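Local coordinates for Lmo0488 protein (Listeria monocytogenes serovar 1/2a, PDB 5TED), which acts as a shikimate-responsive LysR-type transcriptional activator of protocatechuate biosynthesis genes, this chain being its effector-binding domain, at residues Q40-S45 and S109-L114; F9-G14 and Y134-T139. All coordinates share one frame; numbering follows the deposited sequence.

Contact 1. Residues Q40-S45 and S109-L114. With SKM ((3R,4S,5R)-3,4,5-trihydroxycyclohex-1-ene-1-carboxylic acid), chain D.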
ATOM      1  N   GLN A  40      -8.349   2.498  -0.213  1.00 11.33           N
ATOM      2  CA  GLN A  40      -7.025   2.999  -0.587  1.00 11.60           C
ATOM      3  C   GLN A  40      -6.805   2.820  -2.087  1.00 19.54           C
ATOM      4  O   GLN A  40      -7.205   1.801  -2.659  1.00 21.86           O
ATOM      5  CB  GLN A  40      -5.927   2.262   0.198  1.00 11.90           C
ATOM      6  CG  GLN A  40      -5.958   2.498   1.720  1.00 13.72           C
ATOM      7  CD  GLN A  40      -7.065   1.746   2.421  1.00 21.66           C
ATOM      8  OE1 GLN A  40      -7.117   0.510   2.378  1.00 20.09           O
ATOM      9  NE2 GLN A  40      -7.974   2.492   3.076  1.00 16.13           N
ATOM     10  N   GLY A  41      -6.170   3.800  -2.728  1.00 15.86           N
ATOM     11  CA  GLY A  41      -5.861   3.659  -4.143  1.00 17.72           C
ATOM     12  C   GLY A  41      -5.185   4.896  -4.705  1.00 19.05           C
ATOM     13  O   GLY A  41      -4.832   5.826  -3.968  1.00 18.31           O
ATOM     14  N   ALA A  42      -4.985   4.884  -6.024  1.00 15.46           N
ATOM     15  CA  ALA A  42      -4.428   6.023  -6.753  1.00 17.56           C
ATOM     16  C   ALA A  42      -5.552   6.952  -7.229  1.00 12.31           C
ATOM     17  O   ALA A  42      -6.706   6.539  -7.388  1.00 15.98           O
ATOM     18  CB  ALA A  42      -3.576   5.558  -7.947  1.00 14.17           C
ATOM     19  N   THR A  43      -5.192   8.223  -7.457  1.00 15.33           N
ATOM     20  CA  THR A  43      -6.173   9.256  -7.788  1.00 18.62           C
ATOM     21  C   THR A  43      -7.030   8.877  -8.993  1.00 23.91           C
ATOM     22  O   THR A  43      -8.242   9.132  -9.014  1.00 20.16           O
ATOM     23  CB  THR A  43      -5.473  10.594  -8.049  1.00 18.52           C
ATOM     24  OG1 THR A  43      -4.897  11.098  -6.843  1.00 16.34           O
ATOM     25  CG2 THR A  43      -6.461  11.639  -8.577  1.00 14.48           C
ATOM     26  N   LYS A  44      -6.420   8.306 -10.026  1.00 25.64           N
ATOM     27  CA  LYS A  44      -7.185   8.072 -11.245  1.00 26.03           C
ATOM     28  C   LYS A  44      -8.258   6.997 -11.042  1.00 24.79           C
ATOM     29  O   LYS A  44      -9.336   7.084 -11.637  1.00 19.22           O
ATOM     30  CB  LYS A  44      -6.227   7.732 -12.387  1.00 37.43           C
ATOM     31  CG  LYS A  44      -5.370   8.945 -12.832  1.00 46.39           C
ATOM     32  CD  LYS A  44      -6.243  10.145 -13.258  1.00 44.01           C
ATOM     33  CE  LYS A  44      -5.429  11.327 -13.814  1.00 48.40           C
ATOM     34  NZ  LYS A  44      -4.784  12.213 -12.781  1.00 48.62           N
ATOM     35  N   SER A  45      -8.025   6.024 -10.155  1.00 22.18           N
ATOM     36  CA  SER A  45      -9.092   5.088  -9.806  1.00 26.88           C
ATOM     37  C   SER A  45     -10.113   5.711  -8.852  1.00 27.36           C
ATOM     38  O   SER A  45     -11.311   5.424  -8.955  1.00 26.76           O
ATOM     39  CB  SER A  45      -8.491   3.814  -9.208  1.00 35.50           C
ATOM     40  OG  SER A  45      -8.570   3.807  -7.797  1.00 41.64           O
ATOM     41  N   SER A 109       3.509   5.320 -11.888  1.00 19.86           N
ATOM     42  CA  SER A 109       2.710   4.973 -13.059  1.00 27.36           C
ATOM     43  C   SER A 109       1.710   6.084 -13.374  1.00 24.84           C
ATOM     44  O   SER A 109       1.475   6.991 -12.576  1.00 17.77           O
ATOM     45  CB  SER A 109       1.957   3.665 -12.831  1.00 23.82           C
ATOM     46  OG  SER A 109       1.117   3.800 -11.705  1.00 37.76           O
ATOM     47  N   ASP A 110       1.105   5.987 -14.566  1.00 19.55           N
ATOM     48  CA  ASP A 110       0.142   6.972 -15.050  1.00 22.24           C
ATOM     49  C   ASP A 110      -1.088   7.088 -14.161  1.00 17.97           C
ATOM     50  O   ASP A 110      -1.796   8.094 -14.243  1.00 24.42           O
ATOM     51  CB  ASP A 110      -0.325   6.613 -16.462  1.00 26.30           C
ATOM     52  CG  ASP A 110       0.809   6.540 -17.455  1.00 40.86           C
ATOM     53  OD1 ASP A 110       1.861   7.169 -17.223  1.00 43.73           O
ATOM     54  OD2 ASP A 110       0.653   5.829 -18.469  1.00 54.32           O
ATOM     55  N   THR A 111      -1.401   6.056 -13.375  1.00 21.69           N
ATOM     56  CA  THR A 111      -2.545   6.131 -12.473  1.00 26.43           C
ATOM     57  C   THR A 111      -2.325   7.123 -11.331  1.00 22.36           C
ATOM     58  O   THR A 111      -3.292   7.503 -10.661  1.00 21.74           O
ATOM     59  CB  THR A 111      -2.852   4.746 -11.902  1.00 26.64           C
ATOM     60  OG1 THR A 111      -1.693   4.238 -11.224  1.00 22.58           O
ATOM     61  CG2 THR A 111      -3.245   3.772 -13.011  1.00 28.31           C
ATOM     62  N   SER A 112      -1.088   7.557 -11.102  1.00 21.75           N
ATOM     63  CA  SER A 112      -0.765   8.391  -9.948  1.00 17.29           C
ATOM     64  C   SER A 112      -1.201   9.832 -10.184  1.00 17.57           C
ATOM     65  O   SER A 112      -0.772  10.466 -11.155  1.00 19.14           O
ATOM     66  CB  SER A 112       0.734   8.353  -9.661  1.00 21.22           C
ATOM     67  OG  SER A 112       1.031   9.185  -8.559  1.00 24.53           O
ATOM     68  N   GLY A 113      -2.021  10.362  -9.274  1.00 17.19           N
ATOM     69  CA  GLY A 113      -2.361  11.770  -9.307  1.00 14.80           C
ATOM     70  C   GLY A 113      -1.186  12.698  -9.065  1.00 13.46           C
ATOM     71  O   GLY A 113      -1.328  13.909  -9.271  1.00 18.91           O
ATOM     72  N   LEU A 114      -0.025  12.165  -8.666  1.00 18.25           N
ATOM     73  CA  LEU A 114       1.183  12.976  -8.548  1.00 20.35           C
ATOM     74  C   LEU A 114       1.850  13.243  -9.894  1.00 20.63           C
ATOM     75  O   LEU A 114       2.684  14.149  -9.989  1.00 19.59           O
ATOM     76  CB  LEU A 114       2.193  12.281  -7.640  1.00 19.74           C
ATOM     77  CG  LEU A 114       2.508  12.883  -6.281  1.00 25.49           C
ATOM     78  CD1 LEU A 114       3.687  12.131  -5.687  1.00 29.66           C
ATOM     79  CD2 LEU A 114       2.799  14.370  -6.395  1.00 19.64           C
TER
HETATM   80  O12 SKM D 401       0.538   7.035  -3.217  1.00 15.27           O
HETATM   81  C8  SKM D 401       1.142   7.202  -4.496  1.00 15.96           C
HETATM   82  C6  SKM D 401       0.303   6.804  -5.507  1.00 13.02           C
HETATM   83  O7  SKM D 401       0.908   6.982  -6.787  1.00 16.36           O
HETATM   84  C5  SKM D 401      -1.113   7.653  -5.565  1.00 12.35           C
HETATM   85  C4  SKM D 401      -0.908   9.106  -5.549  1.00 17.90           C
HETATM   86  C1  SKM D 401      -2.005  10.078  -6.008  1.00 17.30           C
HETATM   87  O2  SKM D 401      -2.938   9.643  -6.743  1.00 19.67           O
HETATM   88  O3  SKM D 401      -1.958  11.300  -5.667  1.00 18.72           O
HETATM   89  C10 SKM D 401       0.470   9.687  -4.973  1.00 13.27           C
HETATM   90  C9  SKM D 401       1.574   8.821  -4.692  1.00 16.11           C
HETATM   91  O11 SKM D 401       2.175   9.250  -3.536  1.00 14.29           O
HETATM   92  O   HOH W   1      -2.197  10.691 -13.448  1.00 33.94           O
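T111, K44 and G113 carry this meeting of a helix start with a loop. The peptide N-H of K44 points at T111 O, 3.3 Å from K44 N at an N-H...O angle of 159°, and lies in the carbonyl plane. The small methyl CB of A42 rests 3.4 Å from the same T111 O. The K44 chain, with CG anti to its own carbonyl carbon, runs its CG alongside this oxygen and bends at chi2 and chi4. K44 NZ thus gives a proton to a water whose O lies 3.1 Å away, which in turn donates to D110 O and S112 O. The loop lies in one lobe and helix 43-51 in the other of the two-lobed, periplasmic-binding-protein type LysR domain, with shikimate in the cleft. T111 OG1 takes the crowded position between N and C; E136 OE2 is its main partner, and S109 OG also donates to it. G113 suits its place because a side chain would run into T43 OG1; G113 CA lies 3.6 Å from T43 CB. G113 N and T43 N both donate to shikimate O2. T43 OG1, which accepts from S61 N, donates to shikimate O2 at a very short 2.4 Å.

Contact 2. Residues F9-G14 and Y134-T139. With SKM ((3R,4S,5R)-3,4,5-trihydroxycyclohex-1-ene-1-carboxylic acid), chain D.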
ATOM      1  N   PHE A   9      -9.102   7.181  -0.240  1.00 17.29           N
ATOM      2  CA  PHE A   9      -7.956   8.077  -0.166  1.00 14.00           C
ATOM      3  C   PHE A   9      -6.704   7.470  -0.791  1.00 16.13           C
ATOM      4  O   PHE A   9      -6.560   6.249  -0.920  1.00 15.37           O
ATOM      5  CB  PHE A   9      -7.686   8.509   1.278  1.00 11.73           C
ATOM      6  CG  PHE A   9      -7.514   7.380   2.266  1.00 12.45           C
ATOM      7  CD1 PHE A   9      -6.271   6.786   2.452  1.00 17.84           C
ATOM      8  CD2 PHE A   9      -8.581   6.960   3.062  1.00 11.33           C
ATOM      9  CE1 PHE A   9      -6.089   5.785   3.406  1.00 18.93           C
ATOM     10  CE2 PHE A   9      -8.410   5.954   4.015  1.00 17.94           C
ATOM     11  CZ  PHE A   9      -7.169   5.368   4.188  1.00 18.24           C
ATOM     12  N   ILE A  10      -5.793   8.367  -1.181  1.00 14.81           N
ATOM     13  CA  ILE A  10      -4.519   7.954  -1.754  1.00 10.13           C
ATOM     14  C   ILE A  10      -3.645   7.376  -0.650  1.00 13.98           C
ATOM     15  O   ILE A  10      -3.723   7.782   0.518  1.00 10.76           O
ATOM     16  CB  ILE A  10      -3.827   9.132  -2.462  1.00 13.29           C
ATOM     17  CG1 ILE A  10      -3.628  10.296  -1.488  1.00 12.88           C
ATOM     18  CG2 ILE A  10      -4.635   9.606  -3.652  1.00 12.11           C
ATOM     19  CD1 ILE A  10      -2.927  11.530  -2.130  1.00 13.32           C
ATOM     20  N   TYR A  11      -2.801   6.412  -1.036  1.00 11.26           N
ATOM     21  CA  TYR A  11      -2.117   5.544  -0.086  1.00 13.20           C
ATOM     22  C   TYR A  11      -1.421   6.309   1.032  1.00 13.12           C
ATOM     23  O   TYR A  11      -1.422   5.872   2.193  1.00 15.44           O
ATOM     24  CB  TYR A  11      -1.095   4.704  -0.825  1.00 14.87           C
ATOM     25  CG  TYR A  11      -1.671   3.770  -1.849  1.00 16.22           C
ATOM     26  CD1 TYR A  11      -2.346   2.620  -1.466  1.00 19.61           C
ATOM     27  CD2 TYR A  11      -1.518   4.028  -3.208  1.00 18.09           C
ATOM     28  CE1 TYR A  11      -2.857   1.736  -2.414  1.00 20.79           C
ATOM     29  CE2 TYR A  11      -2.026   3.150  -4.169  1.00 25.17           C
ATOM     30  CZ  TYR A  11      -2.696   2.009  -3.755  1.00 22.85           C
ATOM     31  OH  TYR A  11      -3.191   1.119  -4.678  1.00 19.46           O
ATOM     32  N   THR A  12      -0.709   7.385   0.694  1.00 12.92           N
ATOM     33  CA  THR A  12       0.108   7.962   1.758  1.00  9.71           C
ATOM     34  C   THR A  12      -0.744   8.522   2.890  1.00 10.02           C
ATOM     35  O   THR A  12      -0.202   8.824   3.953  1.00 13.66           O
ATOM     36  CB  THR A  12       1.068   9.048   1.249  1.00 17.22           C
ATOM     37  OG1 THR A  12       0.335  10.123   0.657  1.00 12.44           O
ATOM     38  CG2 THR A  12       2.088   8.466   0.243  1.00 18.95           C
ATOM     39  N   MET A  13      -2.052   8.677   2.695  1.00 13.19           N
ATOM     40  CA  MET A  13      -2.864   9.234   3.771  1.00 17.04           C
ATOM     41  C   MET A  13      -3.197   8.218   4.863  1.00 15.08           C
ATOM     42  O   MET A  13      -3.696   8.621   5.919  1.00 15.58           O
ATOM     43  CB  MET A  13      -4.146   9.837   3.205  1.00  9.68           C
ATOM     44  CG  MET A  13      -3.916  11.008   2.237  1.00 14.73           C
ATOM     45  SD  MET A  13      -3.340  12.550   3.004  1.00 13.51           S
ATOM     46  CE  MET A  13      -1.563  12.350   2.953  1.00 11.66           C
ATOM     47  N   GLY A  14      -2.916   6.928   4.652  1.00 10.20           N
ATOM     48  CA  GLY A  14      -3.319   5.922   5.639  1.00  9.27           C
ATOM     49  C   GLY A  14      -2.468   5.932   6.893  1.00 15.20           C
ATOM     50  O   GLY A  14      -2.970   5.699   7.995  1.00 14.39           O
ATOM     51  N   TYR A 134       8.125   1.292 -13.558  1.00 25.85           N
ATOM     52  CA  TYR A 134       7.024   2.022 -12.945  1.00 19.50           C
ATOM     53  C   TYR A 134       6.490   1.255 -11.743  1.00 22.38           C
ATOM     54  O   TYR A 134       6.510   0.014 -11.714  1.00 16.73           O
ATOM     55  CB  TYR A 134       5.871   2.269 -13.933  1.00 20.06           C
ATOM     56  CG  TYR A 134       6.196   3.185 -15.110  1.00 26.43           C
ATOM     57  CD1 TYR A 134       6.058   4.562 -15.006  1.00 20.95           C
ATOM     58  CD2 TYR A 134       6.618   2.666 -16.332  1.00 30.31           C
ATOM     59  CE1 TYR A 134       6.324   5.401 -16.082  1.00 29.08           C
ATOM     60  CE2 TYR A 134       6.891   3.500 -17.413  1.00 31.09           C
ATOM     61  CZ  TYR A 134       6.747   4.865 -17.278  1.00 30.59           C
ATOM     62  OH  TYR A 134       7.013   5.709 -18.325  1.00 27.76           O
ATOM     63  N   VAL A 135       6.021   2.010 -10.742  1.00 16.43           N
ATOM     64  CA  VAL A 135       5.285   1.466  -9.601  1.00 17.46           C
ATOM     65  C   VAL A 135       4.172   2.449  -9.263  1.00 20.72           C
ATOM     66  O   VAL A 135       4.243   3.641  -9.575  1.00 17.70           O
ATOM     67  CB  VAL A 135       6.153   1.214  -8.337  1.00 24.63           C
ATOM     68  CG1 VAL A 135       7.534   0.717  -8.702  1.00 25.21           C
ATOM     69  CG2 VAL A 135       6.245   2.452  -7.485  1.00 27.44           C
ATOM     70  N   GLU A 136       3.147   1.944  -8.582  1.00 14.14           N
ATOM     71  CA  GLU A 136       2.031   2.781  -8.165  1.00 25.90           C
ATOM     72  C   GLU A 136       2.127   3.215  -6.709  1.00 25.09           C
ATOM     73  O   GLU A 136       1.967   4.398  -6.404  1.00 34.12           O
ATOM     74  CB  GLU A 136       0.698   2.064  -8.399  1.00 25.33           C
ATOM     75  CG  GLU A 136      -0.483   2.904  -7.921  1.00 34.44           C
ATOM     76  CD  GLU A 136      -1.828   2.308  -8.294  1.00 35.40           C
ATOM     77  OE1 GLU A 136      -2.487   1.730  -7.400  1.00 36.28           O
ATOM     78  OE2 GLU A 136      -2.204   2.401  -9.497  1.00 33.49           O
ATOM     79  N   GLU A 137       2.413   2.291  -5.809  1.00 20.11           N
ATOM     80  CA  GLU A 137       2.330   2.551  -4.382  1.00 17.35           C
ATOM     81  C   GLU A 137       3.707   2.867  -3.790  1.00 17.90           C
ATOM     82  O   GLU A 137       4.741   2.425  -4.295  1.00 14.62           O
ATOM     83  CB  GLU A 137       1.672   1.356  -3.696  1.00 17.55           C
ATOM     84  CG  GLU A 137       1.509   1.501  -2.224  1.00 16.77           C
ATOM     85  CD  GLU A 137       2.638   0.869  -1.474  1.00 17.48           C
ATOM     86  OE1 GLU A 137       3.429   0.142  -2.120  1.00 21.75           O
ATOM     87  OE2 GLU A 137       2.733   1.102  -0.253  1.00 24.19           O
ATOM     88  N   ASP A 138       3.712   3.646  -2.699  1.00 16.36           N
ATOM     89  CA  ASP A 138       4.950   4.286  -2.253  1.00 16.92           C
ATOM     90  C   ASP A 138       5.894   3.308  -1.582  1.00 14.84           C
ATOM     91  O   ASP A 138       7.111   3.423  -1.745  1.00 16.31           O
ATOM     92  CB  ASP A 138       4.632   5.448  -1.317  1.00 11.79           C
ATOM     93  CG  ASP A 138       3.573   6.356  -1.894  1.00 15.71           C
ATOM     94  OD1 ASP A 138       2.390   5.975  -1.825  1.00 11.87           O
ATOM     95  OD2 ASP A 138       3.935   7.414  -2.447  1.00 11.11           O
ATOM     96  N   THR A 139       5.377   2.349  -0.807  1.00 11.02           N
ATOM     97  CA  THR A 139       6.325   1.451  -0.154  1.00 14.44           C
ATOM     98  C   THR A 139       7.036   0.577  -1.180  1.00 13.25           C
ATOM     99  O   THR A 139       8.222   0.287  -1.006  1.00 12.44           O
ATOM    100  CB  THR A 139       5.649   0.603   0.933  1.00 17.86           C
ATOM    101  OG1 THR A 139       4.850  -0.405   0.328  1.00 20.48           O
ATOM    102  CG2 THR A 139       4.740   1.480   1.776  1.00 10.64           C
TER
HETATM  103  O12 SKM D 401       0.538   7.035  -3.217  1.00 15.27           O
HETATM  104  C8  SKM D 401       1.142   7.202  -4.496  1.00 15.96           C
HETATM  105  C6  SKM D 401       0.303   6.804  -5.507  1.00 13.02           C
HETATM  106  O7  SKM D 401       0.908   6.982  -6.787  1.00 16.36           O
HETATM  107  C5  SKM D 401      -1.113   7.653  -5.565  1.00 12.35           C
HETATM  108  C4  SKM D 401      -0.908   9.106  -5.549  1.00 17.90           C
HETATM  109  C1  SKM D 401      -2.005  10.078  -6.008  1.00 17.30           C
HETATM  110  O2  SKM D 401      -2.938   9.643  -6.743  1.00 19.67           O
HETATM  111  O3  SKM D 401      -1.958  11.300  -5.667  1.00 18.72           O
HETATM  112  C10 SKM D 401       0.470   9.687  -4.973  1.00 13.27           C
HETATM  113  C9  SKM D 401       1.574   8.821  -4.692  1.00 16.11           C
HETATM  114  O11 SKM D 401       2.175   9.250  -3.536  1.00 14.29           O
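The Y11 side chain reaches across from segment 9-14, which continues strand 4-10, toward the loop before helix 138-146, and most of its atoms meet either that loop or the ligand. Y11 CB lies 3.8 Å from D138 OD1, at the root of the aromatic arm. CG stands anti to the carbonyl carbon (chi1 -63°), which turns the ring toward E137 and E136. Over one face sits E137 CG, 4.0 Å from the Y11 ring centroid and 13° off the normal, a CH-pi contact made by the aliphatic part of an acidic side chain. The E137 carboxylate turns to helix 138-146 instead, where OE1 accepts from A140 N. Along the ring edge, Y11 CD2 passes 3.6 Å from shikimate O12. At the tip, Y11 OH donates to E136 OE1 at 2.9 Å, and E136 OE1 receives the proton through its anti lone pair, the one away from OE2. The long, extended glutamate is what reaches this far, and its OE2 is held by T111. The ring and this carboxylate are tilted 34° apart.

Beside Y11, the methyl CG2 of T12 packs 3.3 Å from D138 OD1, while T12 OG1 turns off to Q77. The contact thus bridges the two lobes of the LysR domain across the effector cleft. D138 spreads its two oxygens over neighbouring hydroxyls of shikimate: O12 donates to D138 OD1 at 2.5 Å, and O11 to D138 OD2 at 2.8 Å. The third hydroxyl, O7, gives its proton to E136 O. Toward segment 134-139 each hydroxyl acts as a donor, so acceptors suit that side. D138 is the first residue of its helix, whose amino end would favour the ionised carboxylate; the short bond to O12 is consistent with a charged acceptor reading the triol.

The centres of contact 1 and contact 2 lie about 8 Å apart, with shikimate touching both: contact 1 grips the carboxylate end and contact 2 the hydroxyls, although S112 OG of contact 1 also donates to O7. S61 and R177 add further bonds to the ligand. T111 OG1 and E136 OE2, 2.6 Å apart in a probable hydrogen bond, tie the two contacts together on one lobe, as do S109 N and V135 O at 3.0 Å. On the other lobe, strands 35-41 and 4-10 are neighbours, and T43 OG1 packs 3.5 Å from I10 CG2. Q40 reaches beyond the chain, its OE1 accepting from the backbone nitrogens of E136 and E137 of the second subunit.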